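Local coordinates for aerolysin-like protein (PDB 6LH8) that belongs to the aerolysin-like family and probably either forms membrane pores that act on endolysosomes or negatively regulates a pore-forming paralog, at residues S16-A27 / K110-I121. Residues are numbered along the deposited sequence; the frame is centred on the assembly and turned at random.
Sequences SNEVVKVDEMVA and KLIVILTRNENI
Glu119 meets Val20 with its whole length. Its CB lies 4.0 Å from Val20 CG2, CG comes to 3.6 Å, and CD closes to 3.5 Å from that same methyl; Val20 chi1 of 178° puts CG1 anti to the backbone N and leaves CG2 anti to the carbonyl carbon, turned to Glu119. At the tip the two oxygens part: OE1 accepts from a water that also donates to Glu18 OE1, bridging two carboxylates that are probably both charged, while Glu119 OE2 takes Arg117 NE on its anti lone pair at 3.2 Å, a salt bridge 27° out of the guanidinium plane. Arg117 NH1 goes on to Asp45 O. Beneath these side chains, paired bonds join Glu18 to Glu119 and Val20 to Arg117, with an N-H...O angle of 173° from Val20 N to Arg117 O. The register then slips by one: Leu115 O accepts from Val22 N at 2.7 Å and only weakly from Asp23 N, which defines a classic beta bulge. The long, twisted antiparallel strands fit the elongated aerolysin fold, with 4-28 at the sheet edge and 133-154 flanking 110-130. Past the bulge, Ile114 CD1 packs 3.8 Å from Glu24 CB, on the face where Lys21 NZ forms a salt bridge to Glu24 OE1, meeting it from above the carboxylate plane. Asp23, on the other face, reaches Arg42 in a salt bridge.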
loop_
_atom_site.group_PDB
_atom_site.type_symbol
_atom_site.label_atom_id
_atom_site.label_comp_id
_atom_site.label_asym_id
_atom_site.label_seq_id
_atom_site.Cartn_x
_atom_site.Cartn_y
_atom_site.Cartn_z
ATOM N N SER A 16 -0.108 -2.025 11.975
ATOM C CA SER A 16 0.083 -0.582 11.999
ATOM C C SER A 16 -0.988 0.133 11.175
ATOM O O SER A 16 -1.394 -0.332 10.107
ATOM C CB SER A 16 1.483 -0.278 11.467
ATOM O OG SER A 16 1.780 1.094 11.552
ATOM N N ASN A 17 -1.483 1.253 11.700
ATOM C CA ASN A 17 -2.489 2.059 11.007
ATOM C C ASN A 17 -2.183 3.508 11.354
ATOM O O ASN A 17 -2.301 3.884 12.517
ATOM C CB ASN A 17 -3.907 1.666 11.439
ATOM C CG ASN A 17 -4.993 2.430 10.683
ATOM O OD1 ASN A 17 -4.798 3.577 10.274
ATOM N ND2 ASN A 17 -6.150 1.788 10.492
ATOM N N GLU A 18 -1.769 4.306 10.369
ATOM C CA GLU A 18 -1.339 5.676 10.631
ATOM C C GLU A 18 -1.761 6.590 9.491
ATOM O O GLU A 18 -1.862 6.172 8.333
ATOM C CB GLU A 18 0.186 5.785 10.782
ATOM C CG GLU A 18 0.799 4.937 11.879
ATOM C CD GLU A 18 2.261 4.637 11.616
ATOM O OE1 GLU A 18 2.714 4.883 10.473
ATOM O OE2 GLU A 18 2.959 4.169 12.547
ATOM N N VAL A 19 -2.002 7.848 9.832
ATOM C CA VAL A 19 -2.133 8.908 8.847
ATOM C C VAL A 19 -0.796 9.632 8.814
ATOM O O VAL A 19 -0.378 10.260 9.799
ATOM C CB VAL A 19 -3.286 9.868 9.168
ATOM C CG1 VAL A 19 -3.345 10.965 8.094
ATOM C CG2 VAL A 19 -4.590 9.105 9.241
ATOM N N VAL A 20 -0.106 9.525 7.683
ATOM C CA VAL A 20 1.272 9.986 7.550
ATOM C C VAL A 20 1.276 11.348 6.868
ATOM O O VAL A 20 0.686 11.508 5.792
ATOM C CB VAL A 20 2.104 8.975 6.740
ATOM C CG1 VAL A 20 3.531 9.472 6.547
ATOM C CG2 VAL A 20 2.076 7.593 7.423
ATOM N N LYS A 21 1.966 12.318 7.470
ATOM C CA LYS A 21 2.231 13.588 6.793
ATOM C C LYS A 21 3.378 13.368 5.815
ATOM O O LYS A 21 4.531 13.174 6.223
ATOM C CB LYS A 21 2.560 14.694 7.793
ATOM C CG LYS A 21 2.844 16.059 7.118
ATOM C CD LYS A 21 3.085 17.118 8.177
ATOM C CE LYS A 21 3.374 18.476 7.558
ATOM N NZ LYS A 21 3.637 19.492 8.625
ATOM N N VAL A 22 3.064 13.388 4.522
ATOM C CA VAL A 22 4.085 13.167 3.502
ATOM C C VAL A 22 4.949 14.414 3.319
ATOM O O VAL A 22 6.175 14.317 3.157
ATOM C CB VAL A 22 3.405 12.732 2.188
ATOM C CG1 VAL A 22 4.406 12.694 1.039
ATOM C CG2 VAL A 22 2.732 11.366 2.377
ATOM N N ASP A 23 4.338 15.596 3.344
ATOM C CA ASP A 23 5.065 16.844 3.118
ATOM C C ASP A 23 4.138 18.011 3.422
ATOM O O ASP A 23 2.923 17.842 3.549
ATOM C CB ASP A 23 5.592 16.945 1.674
ATOM C CG ASP A 23 6.736 17.950 1.539
ATOM O OD1 ASP A 23 7.237 18.424 2.577
ATOM O OD2 ASP A 23 7.146 18.255 0.401
ATOM N N GLU A 24 4.736 19.205 3.531
ATOM C CA GLU A 24 4.017 20.469 3.563
ATOM C C GLU A 24 4.668 21.445 2.586
ATOM O O GLU A 24 5.883 21.411 2.371
ATOM C CB GLU A 24 3.990 21.077 4.967
ATOM C CG GLU A 24 5.360 21.408 5.534
ATOM C CD GLU A 24 5.285 22.231 6.811
ATOM O OE1 GLU A 24 4.261 22.135 7.529
ATOM O OE2 GLU A 24 6.259 22.969 7.098
ATOM N N MET A 25 3.845 22.299 1.974
ATOM C CA MET A 25 4.325 23.375 1.107
ATOM C C MET A 25 3.658 24.672 1.549
ATOM O O MET A 25 2.432 24.721 1.659
ATOM C CB MET A 25 3.999 23.097 -0.373
ATOM C CG MET A 25 4.415 21.719 -0.890
ATOM S SD MET A 25 3.777 21.313 -2.540
ATOM C CE MET A 25 4.903 22.251 -3.567
ATOM N N VAL A 26 4.453 25.725 1.791
ATOM C CA VAL A 26 3.911 26.977 2.316
ATOM C C VAL A 26 4.227 28.143 1.380
ATOM O O VAL A 26 5.261 28.161 0.705
ATOM C CB VAL A 26 4.436 27.262 3.740
ATOM C CG1 VAL A 26 5.886 27.728 3.709
ATOM C CG2 VAL A 26 3.555 28.285 4.425
ATOM N N ALA A 27 3.312 29.120 1.338
ATOM C CA ALA A 27 3.485 30.328 0.531
ATOM C C ALA A 27 2.641 31.461 1.108
ATOM O O ALA A 27 1.601 31.221 1.729
ATOM C CB ALA A 27 3.101 30.077 -0.932
ATOM N N LYS A 110 -1.507 33.719 3.643
ATOM C CA LYS A 110 -0.477 32.693 3.760
ATOM C C LYS A 110 -1.141 31.341 3.534
ATOM O O LYS A 110 -2.157 31.028 4.169
ATOM C CB LYS A 110 0.211 32.721 5.126
ATOM C CG LYS A 110 1.299 31.663 5.287
ATOM C CD LYS A 110 2.003 31.800 6.629
ATOM C CE LYS A 110 3.216 30.889 6.721
ATOM N NZ LYS A 110 4.507 31.644 6.789
ATOM N N LEU A 111 -0.585 30.560 2.617
ATOM C CA LEU A 111 -1.189 29.311 2.175
ATOM C C LEU A 111 -0.301 28.144 2.580
ATOM O O LEU A 111 0.910 28.166 2.338
ATOM C CB LEU A 111 -1.400 29.321 0.658
ATOM C CG LEU A 111 -1.999 28.087 -0.004
ATOM C CD1 LEU A 111 -2.986 28.494 -1.084
ATOM C CD2 LEU A 111 -0.897 27.219 -0.589
ATOM N N ILE A 112 -0.906 27.128 3.191
ATOM C CA ILE A 112 -0.218 25.902 3.577
ATOM C C ILE A 112 -0.936 24.736 2.919
ATOM O O ILE A 112 -2.153 24.588 3.074
ATOM C CB ILE A 112 -0.185 25.718 5.106
ATOM C CG1 ILE A 112 0.265 27.007 5.800
ATOM C CG2 ILE A 112 0.710 24.559 5.487
ATOM C CD1 ILE A 112 -0.877 27.799 6.410
ATOM N N VAL A 113 -0.191 23.917 2.183
ATOM C CA VAL A 113 -0.682 22.632 1.698
ATOM C C VAL A 113 -0.068 21.544 2.569
ATOM O O VAL A 113 1.158 21.418 2.630
ATOM C CB VAL A 113 -0.324 22.391 0.221
ATOM C CG1 VAL A 113 -1.150 21.242 -0.324
ATOM C CG2 VAL A 113 -0.534 23.644 -0.609
ATOM N N ILE A 114 -0.918 20.752 3.218
ATOM C CA ILE A 114 -0.504 19.611 4.028
ATOM C C ILE A 114 -0.895 18.359 3.261
ATOM O O ILE A 114 -2.076 18.167 2.940
ATOM C CB ILE A 114 -1.161 19.614 5.418
ATOM C CG1 ILE A 114 -0.900 20.939 6.136
ATOM C CG2 ILE A 114 -0.664 18.396 6.237
ATOM C CD1 ILE A 114 0.521 21.126 6.578
ATOM N N LEU A 115 0.089 17.522 2.946
ATOM C CA LEU A 115 -0.124 16.319 2.153
ATOM C C LEU A 115 -0.070 15.101 3.068
ATOM O O LEU A 115 0.946 14.874 3.729
ATOM C CB LEU A 115 0.937 16.224 1.054
ATOM C CG LEU A 115 0.815 17.434 0.127
ATOM C CD1 LEU A 115 2.171 17.974 -0.278
ATOM C CD2 LEU A 115 0.007 17.064 -1.093
ATOM N N THR A 116 -1.159 14.326 3.116
ATOM C CA THR A 116 -1.215 13.151 3.986
ATOM C C THR A 116 -1.714 11.931 3.228
ATOM O O THR A 116 -2.389 12.043 2.206
ATOM C CB THR A 116 -2.145 13.355 5.190
ATOM O OG1 THR A 116 -3.464 13.682 4.727
ATOM C CG2 THR A 116 -1.628 14.436 6.108
ATOM N N ARG A 117 -1.388 10.748 3.760
ATOM C CA ARG A 117 -2.001 9.519 3.262
ATOM C C ARG A 117 -2.075 8.494 4.383
ATOM O O ARG A 117 -1.298 8.534 5.340
ATOM C CB ARG A 117 -1.249 8.946 2.056
ATOM C CG ARG A 117 0.133 8.446 2.323
ATOM C CD ARG A 117 0.755 7.857 1.044
ATOM N NE ARG A 117 2.210 7.748 1.158
ATOM C CZ ARG A 117 3.038 7.658 0.121
ATOM N NH1 ARG A 117 2.565 7.671 -1.124
ATOM N NH2 ARG A 117 4.343 7.549 0.328
ATOM N N ASN A 118 -3.018 7.567 4.244
ATOM C CA ASN A 118 -3.120 6.440 5.164
ATOM C C ASN A 118 -2.084 5.395 4.797
ATOM O O ASN A 118 -1.830 5.143 3.618
ATOM C CB ASN A 118 -4.513 5.802 5.110
ATOM C CG ASN A 118 -5.616 6.728 5.609
ATOM O OD1 ASN A 118 -5.409 7.538 6.513
ATOM N ND2 ASN A 118 -6.805 6.593 5.025
ATOM N N GLU A 119 -1.455 4.814 5.811
ATOM C CA GLU A 119 -0.531 3.707 5.615
ATOM C C GLU A 119 -0.937 2.622 6.600
ATOM O O GLU A 119 -1.134 2.901 7.786
ATOM C CB GLU A 119 0.928 4.158 5.797
ATOM C CG GLU A 119 1.328 5.255 4.799
ATOM C CD GLU A 119 2.826 5.469 4.704
ATOM O OE1 GLU A 119 3.562 4.886 5.523
ATOM O OE2 GLU A 119 3.263 6.242 3.825
ATOM N N ASN A 120 -1.128 1.407 6.099
ATOM C CA ASN A 120 -1.710 0.347 6.912
ATOM C C ASN A 120 -0.943 -0.949 6.716
ATOM O O ASN A 120 -0.558 -1.280 5.593
ATOM C CB ASN A 120 -3.180 0.091 6.554
ATOM C CG ASN A 120 -4.084 1.254 6.887
ATOM O OD1 ASN A 120 -4.660 1.313 7.977
ATOM N ND2 ASN A 120 -4.250 2.170 5.935
ATOM N N ILE A 121 -0.754 -1.698 7.796
ATOM C CA ILE A 121 -0.275 -3.076 7.708
ATOM C C ILE A 121 -1.389 -3.996 8.186
ATOM O O ILE A 121 -1.962 -3.785 9.257
ATOM C CB ILE A 121 1.019 -3.296 8.514
ATOM C CG1 ILE A 121 2.141 -2.396 7.985
ATOM C CG2 ILE A 121 1.464 -4.750 8.414
ATOM C CD1 ILE A 121 3.358 -2.354 8.890
HETATM O O HOH W 1 1.262 1.494 8.922
HETATM O O HOH W 2 3.861 4.085 8.104
#